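PDB 2W2K: D-mandelate dehydrogenase from Rhodotorula graminis, which probably catalyses the NAD(P)-dependent interconversion of D-mandelate and its 2-oxo acid. Local coordinates for residues R110-T115 / F313-R318; T115-L120 / G172-E177; I125-R130 / H298-T303; L190-Y193 / P197-A200. All coordinates share one frame; numbering follows the deposited sequence.

Contact 1: R110-T115 / F313-R318; sequences RGAGDT and FHEFER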
loop_
_atom_site.group_PDB
_atom_site.type_symbol
_atom_site.label_atom_id
_atom_site.label_comp_id
_atom_site.label_asym_id
_atom_site.label_seq_id
_atom_site.Cartn_x
_atom_site.Cartn_y
_atom_site.Cartn_z
ATOM N N ARG B 110 -17.911 13.982 -10.985
ATOM C CA ARG B 110 -17.519 12.606 -11.381
ATOM C C ARG B 110 -16.143 12.519 -12.084
ATOM O O ARG B 110 -15.850 13.271 -13.057
ATOM C CB ARG B 110 -18.629 11.956 -12.250
ATOM C CG ARG B 110 -18.285 10.564 -12.814
ATOM C CD ARG B 110 -19.349 10.035 -13.812
ATOM N NE ARG B 110 -19.679 10.993 -14.872
ATOM C CZ ARG B 110 -18.938 11.231 -15.957
ATOM N NH1 ARG B 110 -17.784 10.593 -16.163
ATOM N NH2 ARG B 110 -19.335 12.142 -16.829
ATOM N N GLY B 111 -15.313 11.592 -11.591
ATOM C CA GLY B 111 -13.989 11.324 -12.149
ATOM C C GLY B 111 -12.838 11.986 -11.420
ATOM O O GLY B 111 -11.705 11.529 -11.531
ATOM N N ALA B 112 -13.105 13.087 -10.692
ATOM C CA ALA B 112 -12.010 13.882 -10.061
ATOM C C ALA B 112 -11.139 13.073 -9.101
ATOM O O ALA B 112 -9.931 13.308 -9.015
ATOM C CB ALA B 112 -12.569 15.135 -9.318
ATOM N N GLY B 113 -11.769 12.168 -8.350
ATOM C CA GLY B 113 -11.062 11.343 -7.344
ATOM C C GLY B 113 -10.719 9.908 -7.769
ATOM O O GLY B 113 -10.446 9.069 -6.902
ATOM N N ASP B 114 -10.739 9.599 -9.077
ATOM C CA ASP B 114 -10.447 8.199 -9.544
ATOM C C ASP B 114 -9.044 7.710 -9.131
ATOM O O ASP B 114 -8.880 6.573 -8.668
ATOM C CB ASP B 114 -10.592 8.040 -11.075
ATOM C CG ASP B 114 -12.062 8.073 -11.574
ATOM O OD1 ASP B 114 -12.998 8.238 -10.770
ATOM O OD2 ASP B 114 -12.272 7.953 -12.814
ATOM N N THR B 115 -8.030 8.563 -9.279
ATOM C CA THR B 115 -6.653 8.163 -8.918
ATOM C C THR B 115 -6.532 7.944 -7.390
ATOM O O THR B 115 -6.016 6.905 -6.939
ATOM C CB THR B 115 -5.612 9.204 -9.425
ATOM O OG1 THR B 115 -5.592 9.180 -10.873
ATOM C CG2 THR B 115 -4.176 8.912 -8.858
ATOM N N PHE B 313 -8.910 17.865 -5.049
ATOM C CA PHE B 313 -9.537 19.155 -4.701
ATOM C C PHE B 313 -9.325 20.193 -5.820
ATOM O O PHE B 313 -10.236 20.996 -6.107
ATOM C CB PHE B 313 -8.994 19.698 -3.349
ATOM C CG PHE B 313 -9.124 18.745 -2.176
ATOM C CD1 PHE B 313 -10.160 17.811 -2.098
ATOM C CD2 PHE B 313 -8.211 18.815 -1.112
ATOM C CE1 PHE B 313 -10.263 16.940 -0.988
ATOM C CE2 PHE B 313 -8.311 17.947 -0.002
ATOM C CZ PHE B 313 -9.340 17.020 0.056
ATOM N N HIS B 314 -8.144 20.187 -6.454
ATOM C CA HIS B 314 -7.889 21.026 -7.659
ATOM C C HIS B 314 -8.951 20.737 -8.740
ATOM O O HIS B 314 -9.524 21.664 -9.355
ATOM C CB HIS B 314 -6.493 20.742 -8.248
ATOM C CG HIS B 314 -5.370 21.514 -7.611
ATOM N ND1 HIS B 314 -5.157 21.560 -6.247
ATOM C CD2 HIS B 314 -4.388 22.268 -8.166
ATOM C CE1 HIS B 314 -4.100 22.317 -5.991
ATOM N NE2 HIS B 314 -3.611 22.752 -7.138
ATOM N N GLU B 315 -9.209 19.449 -8.988
ATOM C CA GLU B 315 -10.193 19.073 -10.004
ATOM C C GLU B 315 -11.664 19.384 -9.603
ATOM O O GLU B 315 -12.470 19.753 -10.486
ATOM C CB GLU B 315 -9.957 17.629 -10.506
ATOM C CG GLU B 315 -10.809 17.206 -11.713
ATOM C CD GLU B 315 -10.340 17.758 -13.088
ATOM O OE1 GLU B 315 -9.401 18.602 -13.173
ATOM O OE2 GLU B 315 -10.959 17.324 -14.093
ATOM N N PHE B 316 -12.016 19.262 -8.310
ATOM C CA PHE B 316 -13.345 19.727 -7.806
ATOM C C PHE B 316 -13.558 21.229 -8.139
ATOM O O PHE B 316 -14.612 21.621 -8.660
ATOM C CB PHE B 316 -13.539 19.541 -6.262
ATOM C CG PHE B 316 -13.724 18.109 -5.795
ATOM C CD1 PHE B 316 -14.068 17.066 -6.676
ATOM C CD2 PHE B 316 -13.570 17.808 -4.439
ATOM C CE1 PHE B 316 -14.226 15.720 -6.184
ATOM C CE2 PHE B 316 -13.732 16.495 -3.949
ATOM C CZ PHE B 316 -14.071 15.453 -4.836
ATOM N N GLU B 317 -12.572 22.073 -7.802
ATOM C CA GLU B 317 -12.641 23.521 -8.109
ATOM C C GLU B 317 -12.713 23.799 -9.618
ATOM O O GLU B 317 -13.544 24.613 -10.050
ATOM C CB GLU B 317 -11.460 24.275 -7.442
ATOM C CG GLU B 317 -11.577 24.257 -5.897
ATOM C CD GLU B 317 -10.636 25.223 -5.153
ATOM O OE1 GLU B 317 -9.811 25.917 -5.798
ATOM O OE2 GLU B 317 -10.742 25.262 -3.895
ATOM N N ARG B 318 -11.874 23.125 -10.424
ATOM C CA ARG B 318 -11.923 23.313 -11.904
ATOM C C ARG B 318 -13.277 22.893 -12.517
ATOM O O ARG B 318 -13.845 23.637 -13.325
ATOM C CB ARG B 318 -10.773 22.567 -12.630
ATOM C CG ARG B 318 -10.678 22.909 -14.172
ATOM C CD ARG B 318 -9.667 21.988 -14.903
ATOM N NE ARG B 318 -10.204 20.637 -15.124
ATOM C CZ ARG B 318 -10.998 20.283 -16.141
ATOM N NH1 ARG B 318 -11.383 21.172 -17.064
ATOM N NH2 ARG B 318 -11.415 19.029 -16.245
#

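Contact 2: T115-L120 / G172-E177; sequences TATSDL and GAIQKE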
loop_
_atom_site.group_PDB
_atom_site.type_symbol
_atom_site.label_atom_id
_atom_site.label_comp_id
_atom_site.label_asym_id
_atom_site.label_seq_id
_atom_site.Cartn_x
_atom_site.Cartn_y
_atom_site.Cartn_z
ATOM N N THR B 115 -8.030 8.563 -9.279
ATOM C CA THR B 115 -6.653 8.163 -8.918
ATOM C C THR B 115 -6.532 7.944 -7.390
ATOM O O THR B 115 -6.016 6.905 -6.939
ATOM C CB THR B 115 -5.612 9.204 -9.425
ATOM O OG1 THR B 115 -5.592 9.180 -10.873
ATOM C CG2 THR B 115 -4.176 8.912 -8.858
ATOM N N ALA B 116 -7.006 8.922 -6.607
ATOM C CA ALA B 116 -6.920 8.833 -5.135
ATOM C C ALA B 116 -7.671 7.606 -4.564
ATOM O O ALA B 116 -7.103 6.864 -3.766
ATOM C CB ALA B 116 -7.362 10.151 -4.448
ATOM N N THR B 117 -8.915 7.368 -4.997
ATOM C CA THR B 117 -9.732 6.287 -4.414
ATOM C C THR B 117 -9.158 4.910 -4.790
ATOM O O THR B 117 -9.095 4.000 -3.929
ATOM C CB THR B 117 -11.231 6.389 -4.809
ATOM O OG1 THR B 117 -11.705 7.712 -4.534
ATOM C CG2 THR B 117 -12.099 5.379 -3.999
ATOM N N SER B 118 -8.730 4.757 -6.049
ATOM C CA SER B 118 -8.096 3.471 -6.480
ATOM C C SER B 118 -6.754 3.166 -5.766
ATOM O O SER B 118 -6.480 1.994 -5.430
ATOM C CB SER B 118 -7.965 3.357 -8.014
ATOM O OG SER B 118 -7.104 4.363 -8.574
ATOM N N ASP B 119 -5.920 4.199 -5.558
ATOM C CA ASP B 119 -4.664 4.052 -4.775
ATOM C C ASP B 119 -4.948 3.632 -3.320
ATOM O O ASP B 119 -4.220 2.790 -2.755
ATOM C CB ASP B 119 -3.879 5.380 -4.752
ATOM C CG ASP B 119 -3.057 5.634 -6.030
ATOM O OD1 ASP B 119 -2.949 4.719 -6.888
ATOM O OD2 ASP B 119 -2.513 6.770 -6.170
ATOM N N LEU B 120 -5.973 4.235 -2.688
ATOM C CA LEU B 120 -6.320 3.891 -1.276
ATOM C C LEU B 120 -6.858 2.453 -1.188
ATOM O O LEU B 120 -6.537 1.726 -0.234
ATOM C CB LEU B 120 -7.313 4.917 -0.643
ATOM C CG LEU B 120 -7.540 4.979 0.899
ATOM C CD1 LEU B 120 -8.551 3.940 1.415
ATOM C CD2 LEU B 120 -6.232 4.926 1.749
ATOM N N GLY B 172 -16.827 -0.462 -12.677
ATOM C CA GLY B 172 -16.888 0.919 -13.145
ATOM C C GLY B 172 -15.530 1.612 -13.163
ATOM O O GLY B 172 -14.485 0.948 -13.029
ATOM N N ALA B 173 -15.536 2.944 -13.304
ATOM C CA ALA B 173 -14.273 3.673 -13.552
ATOM C C ALA B 173 -13.192 3.470 -12.468
ATOM O O ALA B 173 -12.017 3.201 -12.786
ATOM C CB ALA B 173 -14.551 5.154 -13.793
ATOM N N ILE B 174 -13.590 3.577 -11.193
ATOM C CA ILE B 174 -12.625 3.430 -10.082
ATOM C C ILE B 174 -12.089 2.001 -10.058
ATOM O O ILE B 174 -10.875 1.810 -9.934
ATOM C CB ILE B 174 -13.225 3.856 -8.691
ATOM C CG1 ILE B 174 -13.411 5.386 -8.628
ATOM C CG2 ILE B 174 -12.336 3.401 -7.519
ATOM C CD1 ILE B 174 -14.276 5.876 -7.472
ATOM N N GLN B 175 -12.984 1.005 -10.156
ATOM C CA GLN B 175 -12.547 -0.418 -10.134
ATOM C C GLN B 175 -11.621 -0.818 -11.305
ATOM O O GLN B 175 -10.694 -1.630 -11.121
ATOM C CB GLN B 175 -13.756 -1.372 -10.051
ATOM C CG GLN B 175 -13.383 -2.852 -9.687
ATOM C CD GLN B 175 -13.402 -3.126 -8.163
ATOM O OE1 GLN B 175 -12.375 -2.980 -7.477
ATOM N NE2 GLN B 175 -14.567 -3.526 -7.638
ATOM N N LYS B 176 -11.852 -0.249 -12.500
ATOM C CA LYS B 176 -10.949 -0.477 -13.635
ATOM C C LYS B 176 -9.516 -0.062 -13.301
ATOM O O LYS B 176 -8.556 -0.741 -13.726
ATOM C CB LYS B 176 -11.457 0.204 -14.932
ATOM C CG LYS B 176 -12.733 -0.445 -15.514
ATOM C CD LYS B 176 -13.204 0.371 -16.752
ATOM C CE LYS B 176 -14.434 -0.241 -17.423
ATOM N NZ LYS B 176 -14.790 0.566 -18.650
ATOM N N GLU B 177 -9.368 1.003 -12.502
ATOM C CA GLU B 177 -8.023 1.457 -12.065
ATOM C C GLU B 177 -7.471 0.596 -10.919
ATOM O O GLU B 177 -6.277 0.279 -10.919
ATOM C CB GLU B 177 -8.036 2.945 -11.663
ATOM C CG GLU B 177 -7.931 3.917 -12.865
ATOM C CD GLU B 177 -6.563 3.837 -13.554
ATOM O OE1 GLU B 177 -5.585 4.400 -13.005
ATOM O OE2 GLU B 177 -6.467 3.223 -14.653
HETATM O O HOH W 1 -4.575 6.346 -11.383
#

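Contact 3: I125-R130 / H298-T303; sequences ILSVFR and HVTLTT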
loop_
_atom_site.group_PDB
_atom_site.type_symbol
_atom_site.label_atom_id
_atom_site.label_comp_id
_atom_site.label_asym_id
_atom_site.label_seq_id
_atom_site.Cartn_x
_atom_site.Cartn_y
_atom_site.Cartn_z
ATOM N N ILE B 125 -5.682 -3.460 0.137
ATOM C CA ILE B 125 -5.362 -4.819 -0.425
ATOM C C ILE B 125 -3.989 -5.324 0.055
ATOM O O ILE B 125 -3.853 -6.476 0.529
ATOM C CB ILE B 125 -5.464 -4.858 -2.003
ATOM C CG1 ILE B 125 -6.925 -4.688 -2.445
ATOM C CG2 ILE B 125 -4.921 -6.202 -2.563
ATOM C CD1 ILE B 125 -7.117 -4.397 -4.004
ATOM N N LEU B 126 -2.972 -4.458 -0.046
ATOM C CA LEU B 126 -1.656 -4.776 0.519
ATOM C C LEU B 126 -1.752 -5.040 2.037
ATOM O O LEU B 126 -1.219 -6.044 2.519
ATOM C CB LEU B 126 -0.624 -3.674 0.183
ATOM C CG LEU B 126 -0.149 -3.601 -1.285
ATOM C CD1 LEU B 126 0.396 -2.198 -1.675
ATOM C CD2 LEU B 126 0.886 -4.688 -1.618
ATOM N N SER B 127 -2.448 -4.170 2.779
ATOM C CA SER B 127 -2.617 -4.367 4.237
ATOM C C SER B 127 -3.219 -5.733 4.648
ATOM O O SER B 127 -2.705 -6.387 5.569
ATOM C CB SER B 127 -3.409 -3.198 4.877
ATOM O OG SER B 127 -3.382 -3.296 6.296
ATOM N N VAL B 128 -4.291 -6.157 3.975
ATOM C CA VAL B 128 -4.996 -7.401 4.355
ATOM C C VAL B 128 -4.223 -8.678 3.973
ATOM O O VAL B 128 -4.373 -9.722 4.642
ATOM C CB VAL B 128 -6.501 -7.452 3.853
ATOM C CG1 VAL B 128 -7.339 -6.285 4.460
ATOM C CG2 VAL B 128 -6.631 -7.467 2.319
ATOM N N PHE B 129 -3.407 -8.612 2.915
ATOM C CA PHE B 129 -2.563 -9.753 2.518
ATOM C C PHE B 129 -1.333 -9.905 3.443
ATOM O O PHE B 129 -0.927 -11.033 3.753
ATOM C CB PHE B 129 -2.108 -9.654 1.041
ATOM C CG PHE B 129 -3.055 -10.333 0.041
ATOM C CD1 PHE B 129 -3.961 -9.578 -0.713
ATOM C CD2 PHE B 129 -2.996 -11.735 -0.173
ATOM C CE1 PHE B 129 -4.827 -10.196 -1.649
ATOM C CE2 PHE B 129 -3.856 -12.371 -1.092
ATOM C CZ PHE B 129 -4.782 -11.603 -1.831
ATOM N N ARG B 130 -0.785 -8.775 3.904
ATOM C CA ARG B 130 0.512 -8.727 4.642
ATOM C C ARG B 130 0.396 -8.616 6.185
ATOM O O ARG B 130 1.401 -8.753 6.910
ATOM C CB ARG B 130 1.367 -7.578 4.057
ATOM C CG ARG B 130 1.658 -7.759 2.516
ATOM C CD ARG B 130 2.412 -9.128 2.169
ATOM N NE ARG B 130 3.697 -9.122 2.875
ATOM C CZ ARG B 130 4.817 -8.567 2.418
ATOM N NH1 ARG B 130 4.877 -8.050 1.174
ATOM N NH2 ARG B 130 5.893 -8.519 3.218
ATOM N N HIS B 298 -6.753 -8.140 13.138
ATOM C CA HIS B 298 -6.476 -7.965 11.707
ATOM C C HIS B 298 -7.524 -7.156 10.897
ATOM O O HIS B 298 -7.777 -7.444 9.707
ATOM C CB HIS B 298 -6.209 -9.343 11.058
ATOM C CG HIS B 298 -5.013 -10.068 11.617
ATOM N ND1 HIS B 298 -3.763 -9.495 11.714
ATOM C CD2 HIS B 298 -4.880 -11.338 12.074
ATOM C CE1 HIS B 298 -2.914 -10.375 12.223
ATOM N NE2 HIS B 298 -3.564 -11.506 12.443
ATOM N N VAL B 299 -8.118 -6.132 11.509
ATOM C CA VAL B 299 -9.030 -5.242 10.757
ATOM C C VAL B 299 -8.367 -3.859 10.548
ATOM O O VAL B 299 -8.056 -3.157 11.522
ATOM C CB VAL B 299 -10.432 -5.086 11.440
ATOM C CG1 VAL B 299 -11.403 -4.258 10.559
ATOM C CG2 VAL B 299 -11.063 -6.445 11.754
ATOM N N THR B 300 -8.138 -3.495 9.289
ATOM C CA THR B 300 -7.558 -2.199 8.907
ATOM C C THR B 300 -8.702 -1.171 8.791
ATOM O O THR B 300 -9.692 -1.393 8.068
ATOM C CB THR B 300 -6.752 -2.287 7.543
ATOM O OG1 THR B 300 -5.723 -3.295 7.610
ATOM C CG2 THR B 300 -6.142 -0.921 7.156
ATOM N N LEU B 301 -8.575 -0.061 9.525
ATOM C CA LEU B 301 -9.636 0.967 9.601
ATOM C C LEU B 301 -9.098 2.389 9.338
ATOM O O LEU B 301 -8.177 2.843 10.022
ATOM C CB LEU B 301 -10.348 0.911 10.976
ATOM C CG LEU B 301 -10.985 -0.450 11.357
ATOM C CD1 LEU B 301 -11.072 -0.663 12.881
ATOM C CD2 LEU B 301 -12.325 -0.639 10.669
ATOM N N THR B 302 -9.664 3.084 8.347
ATOM C CA THR B 302 -9.254 4.482 8.007
ATOM C C THR B 302 -10.457 5.483 8.066
ATOM O O THR B 302 -11.627 5.069 7.992
ATOM C CB THR B 302 -8.465 4.554 6.647
ATOM O OG1 THR B 302 -9.197 3.880 5.597
ATOM C CG2 THR B 302 -7.087 3.887 6.783
ATOM N N THR B 303 -10.174 6.782 8.224
ATOM C CA THR B 303 -11.216 7.827 8.364
ATOM C C THR B 303 -11.814 8.380 7.028
ATOM O O THR B 303 -11.797 9.607 6.794
ATOM C CB THR B 303 -10.710 9.045 9.253
ATOM O OG1 THR B 303 -9.603 9.700 8.607
ATOM C CG2 THR B 303 -10.272 8.571 10.642
#

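Contact 4: L190-Y193 / P197-A200; sequences LVYY and PADA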
loop_
_atom_site.group_PDB
_atom_site.type_symbol
_atom_site.label_atom_id
_atom_site.label_comp_id
_atom_site.label_asym_id
_atom_site.label_seq_id
_atom_site.Cartn_x
_atom_site.Cartn_y
_atom_site.Cartn_z
ATOM N N LEU B 190 -7.955 -11.542 -12.299
ATOM C CA LEU B 190 -9.238 -10.825 -12.105
ATOM C C LEU B 190 -10.481 -11.664 -12.468
ATOM O O LEU B 190 -10.562 -12.197 -13.577
ATOM C CB LEU B 190 -9.272 -9.498 -12.909
ATOM C CG LEU B 190 -10.537 -8.611 -12.749
ATOM C CD1 LEU B 190 -10.677 -8.023 -11.333
ATOM C CD2 LEU B 190 -10.557 -7.487 -13.797
ATOM N N VAL B 191 -11.417 -11.769 -11.520
ATOM C CA VAL B 191 -12.804 -12.275 -11.779
ATOM C C VAL B 191 -13.771 -11.168 -11.349
ATOM O O VAL B 191 -13.499 -10.468 -10.347
ATOM C CB VAL B 191 -13.089 -13.604 -11.031
ATOM C CG1 VAL B 191 -14.514 -14.128 -11.324
ATOM C CG2 VAL B 191 -12.056 -14.674 -11.452
ATOM N N TYR B 192 -14.859 -10.959 -12.102
ATOM C CA TYR B 192 -15.809 -9.864 -11.757
ATOM C C TYR B 192 -17.304 -10.164 -11.889
ATOM O O TYR B 192 -17.714 -10.997 -12.715
ATOM C CB TYR B 192 -15.483 -8.568 -12.539
ATOM C CG TYR B 192 -15.970 -8.512 -14.003
ATOM C CD1 TYR B 192 -17.123 -7.780 -14.347
ATOM C CD2 TYR B 192 -15.261 -9.141 -15.036
ATOM C CE1 TYR B 192 -17.581 -7.698 -15.674
ATOM C CE2 TYR B 192 -15.727 -9.081 -16.388
ATOM C CZ TYR B 192 -16.884 -8.347 -16.691
ATOM O OH TYR B 192 -17.362 -8.241 -18.000
ATOM N N TYR B 193 -18.093 -9.459 -11.074
ATOM C CA TYR B 193 -19.551 -9.324 -11.264
ATOM C C TYR B 193 -19.894 -7.848 -11.555
ATOM O O TYR B 193 -19.421 -6.945 -10.841
ATOM C CB TYR B 193 -20.369 -9.837 -10.046
ATOM C CG TYR B 193 -21.827 -9.413 -10.165
ATOM C CD1 TYR B 193 -22.748 -10.210 -10.825
ATOM C CD2 TYR B 193 -22.238 -8.155 -9.724
ATOM C CE1 TYR B 193 -24.075 -9.776 -11.029
ATOM C CE2 TYR B 193 -23.551 -7.715 -9.910
ATOM C CZ TYR B 193 -24.464 -8.528 -10.548
ATOM O OH TYR B 193 -25.761 -8.063 -10.741
ATOM N N PRO B 197 -21.807 -5.976 -19.102
ATOM C CA PRO B 197 -20.504 -6.537 -19.461
ATOM C C PRO B 197 -19.462 -5.445 -19.682
ATOM O O PRO B 197 -19.807 -4.358 -20.150
ATOM C CB PRO B 197 -20.780 -7.261 -20.784
ATOM C CG PRO B 197 -21.946 -6.548 -21.372
ATOM C CD PRO B 197 -22.798 -6.168 -20.181
ATOM N N ALA B 198 -18.208 -5.737 -19.331
ATOM C CA ALA B 198 -17.098 -4.851 -19.623
ATOM C C ALA B 198 -16.890 -4.790 -21.131
ATOM O O ALA B 198 -17.091 -5.778 -21.842
ATOM C CB ALA B 198 -15.836 -5.345 -18.945
ATOM N N ASP B 199 -16.473 -3.631 -21.621
ATOM C CA ASP B 199 -16.144 -3.496 -23.033
ATOM C C ASP B 199 -15.073 -4.521 -23.416
ATOM O O ASP B 199 -14.272 -4.947 -22.569
ATOM C CB ASP B 199 -15.668 -2.075 -23.337
ATOM C CG ASP B 199 -14.446 -1.687 -22.521
ATOM O OD1 ASP B 199 -13.319 -1.990 -22.959
ATOM O OD2 ASP B 199 -14.617 -1.073 -21.448
ATOM N N ALA B 200 -15.062 -4.909 -24.689
ATOM C CA ALA B 200 -14.149 -5.944 -25.178
ATOM C C ALA B 200 -12.675 -5.602 -24.924
ATOM O O ALA B 200 -11.848 -6.498 -24.765
ATOM C CB ALA B 200 -14.394 -6.210 -26.654
#

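Contact 1: R110-T115 / F313-R318
The methyl of A112 points into helix 310-330 and rests where two side chains of one helical turn, E315 and F316, come together. A112 CB lies 3.6 Å from E315 CG and equally 3.6 Å from F316 CE1. Its approach to the phenyl ring is oblique, along the CD1-CE1 side. F316 CG stands anti to the carbonyl carbon (chi1 -72°), which carries the ring toward the loop; it also touches A87 and S109.

E315 offers only its aliphatic part. A112 CB sits 3.8 Å from E315 CB, and a bend at chi2 (77°) turns the carboxylate off to R318, one turn on. R318 grips it side-on: NE meets OE1 of E315 at 2.9 Å in a nearly straight bond, while NH2 of R318 meets OE2 of E315 at 2.8 Å. The carboxylate lies at the edge of the guanidinium plane, but its own plane is tilted, so R318 NE meets OE1 from above.

A112 sits inside a type I turn from G111 to D114, and G113 is the N-cap of helix 114-130. The positive phi of G111 would jam a CB against the carbonyl of R110. Across the contact the chemistry is thus purely apolar, small and near the surface, and the charge of E315 is probably largely balanced by R318 of the same helix.

Contact 2: T115-L120 / G172-E177
I174 leans from the first turn of helix 173-185 onto T117 and S118 of helix 114-130, its side chain crossing that of T117 obliquely. From CB the chain forks. CG2, anti to the backbone N, lies against the facing helix, 4.0 Å from T117 CG2 and 4.1 Å from S118 N. CG1 takes the other branch and packs on the carboxylate of D114. At the tip, CD1 closes over T117, reaching its CB at 4.1 Å. An alanine at I174 would keep CB but is likely to leave the methyl of T117 without its mate and open a gap between the two helices.

One turn further on, E177 CB packs against S118, 3.5 Å from OG and 3.7 Å from CB. T117 OG1 and S118 OG are turned back to their own helix, bonding the carbonyls of G113 and D114; K181 also reaches S118 OG. The carboxylate of E177 forms a salt bridge with R180, and a water donating to E177 OE1 at 2.7 Å also hydrogen-bonds T115 OG1, bridging the helices.

The axes of the two short segments pass 8.7 Å apart at 50°; S118 and I174 have the closest CA atoms. G172 is the N-cap of helix 173-185, which follows strand 165-169 through a glycine-rich turn that also holds G170. A173 and I174 bind NAD+, although none is bound to this chain. This is the beta-turn-alpha start of a Rossmann fold, the dinucleotide-binding site of the family.

Contact 3: I125-R130 / H298-T303
S127 OG and T300 OG1 meet at 2.7 Å, a short hydroxyl-to-hydroxyl hydrogen bond in which either could be the donor. It is the whole of the close contact between helix 114-130 and strand 299-301 here, and both residues are buried. S127 sends its OG away from the helix with chi1 -171°, anti to the backbone N. T300 answers from the strand: its OG1 stands beside its own backbone N (chi1 -56°) and faces the serine, while CG2 takes the position anti to that N.

The two hydroxyls meet tip to tip, and the carbons stand back from them. T300 CG2 is 3.7 Å from S127 OG, and S127 CB is 3.6 Å from T300 OG1, so the threonine methyl flanks the bond. The backbones stay apart, with the CA atoms of S127 and T300 7.1 Å from each other. The bond gives each buried hydroxyl a partner and probably helps hold both chi1 angles.

S133, at the start of helix 132-139, touches both S127 and T300. The next residue, V128, packs on C223, R251 and V253, and its carbonyl O bonds S277 OG. R130 reaches through NH1 and NH2 to the backbone of a neighbouring subunit, and an acidic side chain of that subunit packs on T300. Strand 299-301 is one of the two edge strands of the seven-stranded parallel sheet, bonded through T300 to A278 and L280; the end of helix 114-130 packs through V128 and F129 on the inner strands 223-226 and 250-254, while S127 reaches the edge strand.

Contact 4: L190-Y193 / P197-A200
The phenol of Y192 carries this contact, and A198 comes to the hydroxyl end of its ring. The methyl of A198 approaches the ring obliquely: its CB is 3.9 Å from Y192 CZ and 3.4 Å from Y192 OH. A168 of strand 165-169, L171 and A208 also touch the Y192 side chain.

The polar link is one straight bond. A198 N donates to Y192 OH at 3.0 Å, with an N-H...O angle of 170°. E203 OE1 is a second partner of that hydroxyl, which can accept from the loop while probably donating to the carboxylate. P197 CA lies 3.9 Å from Y192 OH. Reaching the loop depends on chi1 (79°), which sets CG between the backbone N and the carbonyl carbon and swings the ring off the strand. A phenylalanine in place of Y192 would lack the hydroxyl and would probably leave A198 N-H and the carboxylate of E203 without their mate, setting the loop free to shift.

Just after A198, D199 is the N-cap of helix 200-206: OD1 bonds T202 N, while OD2 forms a salt bridge with K176 of helix 173-185. The chain thus leaves strand 189-193, passes D194, which binds NAD+, and is tied back to the strand it has just left. Strand 189-193 runs parallel between strands 165-169 and 209-210; helix 200-206 begins where the loop ends, with helix 214-220 packed on V191 and Y193.

Contacts 1, 2 and 3 follow the chain from the turn just before helix 114-130 to the end of that helix, while contact 4 lies on the Rossmann sheet beyond. Contact 1 is a surface contact, apolar between its segments; contact 2 is partly buried, mixing methyl packing with a water bridge; contact 3 is fully buried and rests on a single hydroxyl pair; contact 4 is partly buried and tied by a backbone N-H to a phenol. Contacts 1 and 2 share T115 and touch through D114, L120 packs on T302 to join contacts 2 and 3, and contacts 2 and 4 are joined by a salt bridge. Contacts 3 and 4 involve the same seven-stranded sheet, about 25 Å apart between centres.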